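Local coordinates for phenazine-1-carboxylate N-methyltransferase (Pseudomonas aeruginosa, PDB 2IP2), which catalyses the S-adenosyl-L-methionine-dependent N-methylation of phenazine-1-carboxylate to 5-methylphenazine-1-carboxylate, a step in the biosynthesis of the virulence-associated blue pigment pyocyanin, at residues F157-I160 with P161-D165; V306-L309 with G310-G313; S178-L181 with T182-I185. All coordinates share one frame; numbering follows the deposited sequence.

Contact 1: F157-I160 with P161-D165; sequences FHEI and PRLLD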
loop_
_atom_site.group_PDB
_atom_site.type_symbol
_atom_site.label_atom_id
_atom_site.label_comp_id
_atom_site.label_asym_id
_atom_site.label_seq_id
_atom_site.Cartn_x
_atom_site.Cartn_y
_atom_site.Cartn_z
ATOM N N PHE A 157 -5.533 22.581 10.520
ATOM C CA PHE A 157 -5.750 23.597 11.564
ATOM C C PHE A 157 -5.067 24.920 11.232
ATOM O O PHE A 157 -5.591 25.952 11.597
ATOM C CB PHE A 157 -5.245 23.128 12.939
ATOM C CG PHE A 157 -6.095 22.034 13.590
ATOM C CD1 PHE A 157 -7.357 21.677 13.091
ATOM C CD2 PHE A 157 -5.604 21.357 14.712
ATOM C CE1 PHE A 157 -8.127 20.652 13.726
ATOM C CE2 PHE A 157 -6.358 20.352 15.341
ATOM C CZ PHE A 157 -7.620 19.995 14.839
ATOM N N HIS A 158 -3.884 24.887 10.604
ATOM C CA HIS A 158 -3.154 26.110 10.308
ATOM C C HIS A 158 -3.840 26.911 9.219
ATOM O O HIS A 158 -3.660 28.143 9.153
ATOM C CB HIS A 158 -1.686 25.846 9.930
ATOM C CG HIS A 158 -0.842 25.370 11.078
ATOM N ND1 HIS A 158 -0.823 25.999 12.305
ATOM C CD2 HIS A 158 0.016 24.328 11.181
ATOM C CE1 HIS A 158 0.009 25.371 13.114
ATOM N NE2 HIS A 158 0.522 24.343 12.461
ATOM N N GLU A 159 -4.609 26.228 8.363
ATOM C CA GLU A 159 -5.448 26.926 7.357
ATOM C C GLU A 159 -6.614 27.657 7.966
ATOM O O GLU A 159 -7.052 28.648 7.404
ATOM C CB GLU A 159 -6.020 26.000 6.288
ATOM C CG GLU A 159 -5.105 25.806 5.067
ATOM C CD GLU A 159 -4.745 27.106 4.363
ATOM O OE1 GLU A 159 -5.613 27.772 3.711
ATOM O OE2 GLU A 159 -3.559 27.466 4.478
ATOM N N ILE A 160 -7.128 27.177 9.092
ATOM C CA ILE A 160 -8.361 27.759 9.647
ATOM C C ILE A 160 -8.283 29.292 9.898
ATOM O O ILE A 160 -9.124 30.067 9.384
ATOM C CB ILE A 160 -8.906 26.923 10.849
ATOM C CG1 ILE A 160 -9.545 25.649 10.292
ATOM C CG2 ILE A 160 -9.982 27.681 11.640
ATOM C CD1 ILE A 160 -9.806 24.620 11.315
ATOM N N PRO A 161 -7.276 29.750 10.666
ATOM C CA PRO A 161 -7.176 31.199 10.890
ATOM C C PRO A 161 -6.751 32.003 9.654
ATOM O O PRO A 161 -6.724 33.249 9.736
ATOM C CB PRO A 161 -6.112 31.311 11.971
ATOM C CG PRO A 161 -5.244 30.073 11.749
ATOM C CD PRO A 161 -6.221 29.005 11.386
ATOM N N ARG A 162 -6.368 31.321 8.564
ATOM C CA ARG A 162 -6.161 31.984 7.258
ATOM C C ARG A 162 -7.491 32.131 6.523
ATOM O O ARG A 162 -7.651 33.060 5.737
ATOM C CB ARG A 162 -5.170 31.231 6.349
ATOM C CG ARG A 162 -3.728 31.108 6.887
ATOM C CD ARG A 162 -2.765 30.383 5.902
ATOM N NE ARG A 162 -1.545 29.918 6.584
ATOM C CZ ARG A 162 -1.187 28.633 6.742
ATOM N NH1 ARG A 162 -1.929 27.645 6.236
ATOM N NH2 ARG A 162 -0.070 28.324 7.406
ATOM N N LEU A 163 -8.440 31.223 6.753
ATOM C CA LEU A 163 -9.771 31.335 6.106
ATOM C C LEU A 163 -10.785 32.144 6.929
ATOM O O LEU A 163 -11.710 32.731 6.367
ATOM C CB LEU A 163 -10.362 29.955 5.822
ATOM C CG LEU A 163 -9.695 29.000 4.829
ATOM C CD1 LEU A 163 -10.107 27.555 5.206
ATOM C CD2 LEU A 163 -10.066 29.292 3.352
ATOM N N LEU A 164 -10.636 32.158 8.244
ATOM C CA LEU A 164 -11.535 32.915 9.093
ATOM C C LEU A 164 -10.757 34.030 9.749
ATOM O O LEU A 164 -9.569 33.885 10.021
ATOM C CB LEU A 164 -12.181 32.016 10.174
ATOM C CG LEU A 164 -12.826 30.664 9.797
ATOM C CD1 LEU A 164 -13.660 30.126 10.934
ATOM C CD2 LEU A 164 -13.733 30.761 8.610
ATOM N N ASP A 165 -11.433 35.145 10.028
ATOM C CA ASP A 165 -10.788 36.260 10.661
ATOM C C ASP A 165 -10.972 36.174 12.194
ATOM O O ASP A 165 -12.063 36.346 12.703
ATOM C CB ASP A 165 -11.366 37.577 10.056
ATOM C CG ASP A 165 -10.570 38.846 10.447
ATOM O OD1 ASP A 165 -9.655 38.827 11.311
ATOM O OD2 ASP A 165 -10.902 39.911 9.859
#

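Contact 2: V306-L309 with G310-G313; sequences VDLL and GRGG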
loop_
_atom_site.group_PDB
_atom_site.type_symbol
_atom_site.label_atom_id
_atom_site.label_comp_id
_atom_site.label_asym_id
_atom_site.label_seq_id
_atom_site.Cartn_x
_atom_site.Cartn_y
_atom_site.Cartn_z
ATOM N N VAL A 306 -24.893 19.055 6.822
ATOM C CA VAL A 306 -25.647 20.254 6.472
ATOM C C VAL A 306 -27.089 20.143 7.009
ATOM O O VAL A 306 -27.590 21.092 7.665
ATOM C CB VAL A 306 -25.579 20.478 4.948
ATOM C CG1 VAL A 306 -26.625 21.470 4.473
ATOM C CG2 VAL A 306 -24.132 20.929 4.501
ATOM N N ASP A 307 -27.726 18.987 6.787
ATOM C CA ASP A 307 -29.106 18.756 7.265
ATOM C C ASP A 307 -29.222 18.744 8.797
ATOM O O ASP A 307 -30.215 19.192 9.369
ATOM C CB ASP A 307 -29.648 17.432 6.734
ATOM C CG ASP A 307 -29.977 17.486 5.279
ATOM O OD1 ASP A 307 -29.940 18.597 4.695
ATOM O OD2 ASP A 307 -30.227 16.393 4.715
ATOM N N LEU A 308 -28.195 18.218 9.455
ATOM C CA LEU A 308 -28.152 18.179 10.903
ATOM C C LEU A 308 -28.022 19.595 11.440
ATOM O O LEU A 308 -28.696 19.963 12.436
ATOM C CB LEU A 308 -27.014 17.270 11.388
ATOM C CG LEU A 308 -26.766 17.224 12.905
ATOM C CD1 LEU A 308 -27.979 16.796 13.750
ATOM C CD2 LEU A 308 -25.540 16.332 13.242
ATOM N N LEU A 309 -27.185 20.392 10.777
ATOM C CA LEU A 309 -26.998 21.826 11.124
ATOM C C LEU A 309 -28.317 22.588 11.052
ATOM O O LEU A 309 -28.674 23.282 12.012
ATOM C CB LEU A 309 -25.967 22.499 10.227
ATOM C CG LEU A 309 -24.507 22.117 10.616
ATOM C CD1 LEU A 309 -23.525 22.727 9.616
ATOM C CD2 LEU A 309 -24.181 22.572 12.023
ATOM N N GLY A 310 -29.027 22.435 9.924
ATOM C CA GLY A 310 -30.369 23.011 9.736
ATOM C C GLY A 310 -31.337 22.593 10.827
ATOM O O GLY A 310 -32.069 23.439 11.340
ATOM N N ARG A 311 -31.322 21.311 11.209
ATOM C CA ARG A 311 -32.219 20.781 12.241
ATOM C C ARG A 311 -31.887 21.491 13.557
ATOM O O ARG A 311 -32.763 21.727 14.406
ATOM C CB ARG A 311 -31.992 19.289 12.381
ATOM C CG ARG A 311 -33.222 18.393 12.345
ATOM C CD ARG A 311 -33.083 17.266 11.337
ATOM N NE ARG A 311 -32.035 16.282 11.648
ATOM C CZ ARG A 311 -31.237 15.726 10.728
ATOM N NH1 ARG A 311 -31.330 16.074 9.442
ATOM N NH2 ARG A 311 -30.349 14.820 11.097
ATOM N N GLY A 312 -30.621 21.884 13.713
ATOM C CA GLY A 312 -30.213 22.576 14.922
ATOM C C GLY A 312 -30.377 24.085 14.840
ATOM O O GLY A 312 -29.853 24.816 15.684
ATOM N N GLY A 313 -31.115 24.579 13.837
ATOM C CA GLY A 313 -31.340 26.024 13.718
ATOM C C GLY A 313 -30.170 26.780 13.150
ATOM O O GLY A 313 -29.952 27.953 13.502
#

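Contact 3: S178-L181 with T182-I185; sequences SGEL and TKAI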
loop_
_atom_site.group_PDB
_atom_site.type_symbol
_atom_site.label_atom_id
_atom_site.label_comp_id
_atom_site.label_asym_id
_atom_site.label_seq_id
_atom_site.Cartn_x
_atom_site.Cartn_y
_atom_site.Cartn_z
ATOM N N SER A 178 -6.214 17.927 23.408
ATOM C CA SER A 178 -4.898 18.453 23.770
ATOM C C SER A 178 -4.748 19.929 23.413
ATOM O O SER A 178 -3.809 20.564 23.839
ATOM C CB SER A 178 -3.771 17.642 23.085
ATOM O OG SER A 178 -3.793 17.834 21.710
ATOM N N GLY A 179 -5.661 20.456 22.603
ATOM C CA GLY A 179 -5.668 21.886 22.312
ATOM C C GLY A 179 -4.963 22.377 21.070
ATOM O O GLY A 179 -4.659 23.569 20.966
ATOM N N GLU A 180 -4.687 21.494 20.106
ATOM C CA GLU A 180 -3.896 21.935 18.944
ATOM C C GLU A 180 -4.572 23.006 18.099
ATOM O O GLU A 180 -3.899 23.878 17.563
ATOM C CB GLU A 180 -3.491 20.736 18.060
ATOM C CG GLU A 180 -2.474 19.805 18.778
ATOM C CD GLU A 180 -1.090 20.472 18.997
ATOM O OE1 GLU A 180 -0.555 21.096 18.060
ATOM O OE2 GLU A 180 -0.503 20.315 20.078
ATOM N N LEU A 181 -5.897 22.919 17.963
ATOM C CA LEU A 181 -6.647 23.910 17.173
ATOM C C LEU A 181 -6.591 25.296 17.809
ATOM O O LEU A 181 -6.258 26.312 17.146
ATOM C CB LEU A 181 -8.102 23.459 16.971
ATOM C CG LEU A 181 -9.062 24.402 16.248
ATOM C CD1 LEU A 181 -8.486 24.976 14.910
ATOM C CD2 LEU A 181 -10.440 23.717 16.028
ATOM N N THR A 182 -6.848 25.331 19.109
ATOM C CA THR A 182 -6.720 26.581 19.870
ATOM C C THR A 182 -5.296 27.151 19.720
ATOM O O THR A 182 -5.122 28.343 19.440
ATOM C CB THR A 182 -7.059 26.322 21.347
ATOM O OG1 THR A 182 -8.473 26.057 21.447
ATOM C CG2 THR A 182 -6.728 27.534 22.215
ATOM N N LYS A 183 -4.286 26.292 19.859
ATOM C CA LYS A 183 -2.917 26.774 19.753
ATOM C C LYS A 183 -2.584 27.304 18.348
ATOM O O LYS A 183 -1.992 28.367 18.239
ATOM C CB LYS A 183 -1.939 25.690 20.200
ATOM C CG LYS A 183 -0.507 25.925 19.777
ATOM C CD LYS A 183 0.217 24.604 19.832
ATOM C CE LYS A 183 0.363 24.150 21.273
ATOM N NZ LYS A 183 1.744 24.473 21.777
ATOM N N ALA A 184 -2.983 26.578 17.288
ATOM C CA ALA A 184 -2.855 27.048 15.902
ATOM C C ALA A 184 -3.504 28.445 15.738
ATOM O O ALA A 184 -2.890 29.391 15.171
ATOM C CB ALA A 184 -3.477 26.032 14.918
ATOM N N ILE A 185 -4.683 28.633 16.314
ATOM C CA ILE A 185 -5.362 29.916 16.143
ATOM C C ILE A 185 -4.573 31.059 16.818
ATOM O O ILE A 185 -4.312 32.106 16.191
ATOM C CB ILE A 185 -6.840 29.914 16.635
ATOM C CG1 ILE A 185 -7.700 28.990 15.765
ATOM C CG2 ILE A 185 -7.394 31.358 16.666
ATOM C CD1 ILE A 185 -8.914 28.395 16.533
#

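Contact 1: F157-I160 with P161-D165
Glu159 and Arg162 form a salt bridge one turn apart in the last turns of helix 154-163, a local contact at the C-terminal end of a helix that packs beside helix 180-188 in the methyltransferase domain. The Glu159 chain bends at chi2 (-58°) and swings its carboxylate along the helix surface, where OE2 meets Arg162 NH1. The modelled separation is unusually short, so its exact length carries little weight. Arg162 runs extended from CG to NE and doubles back over the preceding turn, its side chain crossing that of Glu159 at about a right angle. The carboxylate arrives at the edge of the guanidinium, the two planes 36° apart, while His158 O lies over one face, 3.4 Å from Arg162 NH1 but badly angled for a hydrogen bond.

Beneath this polar surface the backbone is kinked. Pro161 has no N-H to give to Phe157 O, and its CD sits 3.1 Å from that oxygen; Pro161 CD also lies 3.4 Å from Ile160 CB, as the peptide link dictates. Helical bonding resumes with Leu163 N to Glu159 O at 3.0 Å and Leu164 N to Ile160 O at 2.8 Å. Leu163 and Leu164 pack on strands 314-322 and 326-333, and Phe157 touches Arg241, a predicted S-adenosyl-L-methionine-binding residue. The proline-kinked C-terminal end of helix 154-163 leads by a short loop into strand 170-174, the first strand of the Rossmann-like sheet of the class I methyltransferase fold.

Contact 2: V306-L309 with G310-G313
Arg311 folds back over the turn formed by Asp307 and Leu308 in the final turn of helix 302-311, which closes in a Schellman motif. The guanidinium lies flat above the backbone: Leu308 CA stands 3.9 Å from its plane, over the centre of one face. Arg311 NH1 comes 3.5 Å from Asp307 CB, whereas Arg311 NH2 is 4.1 Å from Leu308 CD1, where the two side chains cross at about a right angle. Bends at chi2 (128°) and chi3 (66°) turn the arginine back along the helix instead of letting it run outward. The Asp307 carboxylate makes no direct pair with it, OD2 staying 4.9 Å from Arg311 NH1; the salt bridge of Arg311 NH2 goes to Glu248 on helix 248-261.

Behind these side chains, the backbone first keeps its regular pattern, with Gly310 N nearly straight on Val306 O (170° at the hydrogen) and Arg311 N bonded to Asp307 O. The pattern weakens at Gly312, whose N-H is divided between Leu308 O and Leu309 O, both weak bonds.

Farther out, Leu308 and Leu309 rest on helix 248-261, and Val306 and Leu309 meet Val316 of strand 314-322, so the helix packs against both a neighbouring helix and an edge strand of the central sheet. Gly312 O accepts from Arg259 NH1, which ties the exit turn to the same helix. Gly313, with positive phi, is the C-prime residue, where the chain leaves the helix for strand 314-322: Phe314 N bonds to Leu309 O, and Gly313 N reaches Gly310 O at 2.9 Å.

Contact 3: S178-L181 with T182-I185
Leu181 and Ile185, one turn apart at the start of helix 180-188, turn their methyl ends toward each other in the beta-alpha-beta unit that joins strands 170-174 and 193-198. Their side chains meet at an oblique angle, Leu181 CD1 lying 3.8 Å from Ile185 CD1. With CG opposite the backbone N (chi1 176°), Leu181 reaches Leu238 and Ser240 of strand 236-240, and Ile185 packs on Leu238 and Phe171, so the pair seats the helix on the central sheet.

On a more polar side of the helix, Glu180 and Lys183 run side by side in the same direction. Glu180 OE1 lies 4.0 Å from Lys183 CD and Glu180 OE2 4.1 Å from Lys183 CE, while Glu180 OE2 and Lys183 NZ stay 5.0 Å apart. The Glu180 carboxylate is instead shared between two amides, Asn154 at OE1 and Asn209 at OE2, and Lys183 NZ has a weak bond to Asn209 O.

Gly179, at the N-cap with positive phi, belongs to the glycine-rich turn after strand 170-174, a hallmark of S-adenosyl-L-methionine-binding Rossmann-like domains. Its carbonyl opens the helical bonding, with Lys183 N 3.0 Å from Gly179 O.

In the fold
All three contacts are local, within one helix end each, in the methyltransferase domain. Contact 3 is the buried one, whereas contacts 1 and 2 are only partly buried. Contacts 1 and 3 touch through helices 154-163 and 180-188: Phe157 CD2 packs 3.6 Å from Leu181 N, and Ile160 CD1 is 3.8 Å from Leu181 CD1. Of the predicted cofactor-binding residues, Arg241 touches Phe157 and lies about 7 Å from Glu180 between side chains. Contact 2 lies apart, its centre about 23 Å from that of contact 1, although both pack on strand 314-322. Contact 3 is a helix start; contacts 1 and 2 are C-terminal ends, with the arginine paired locally in the former and to another helix in the latter.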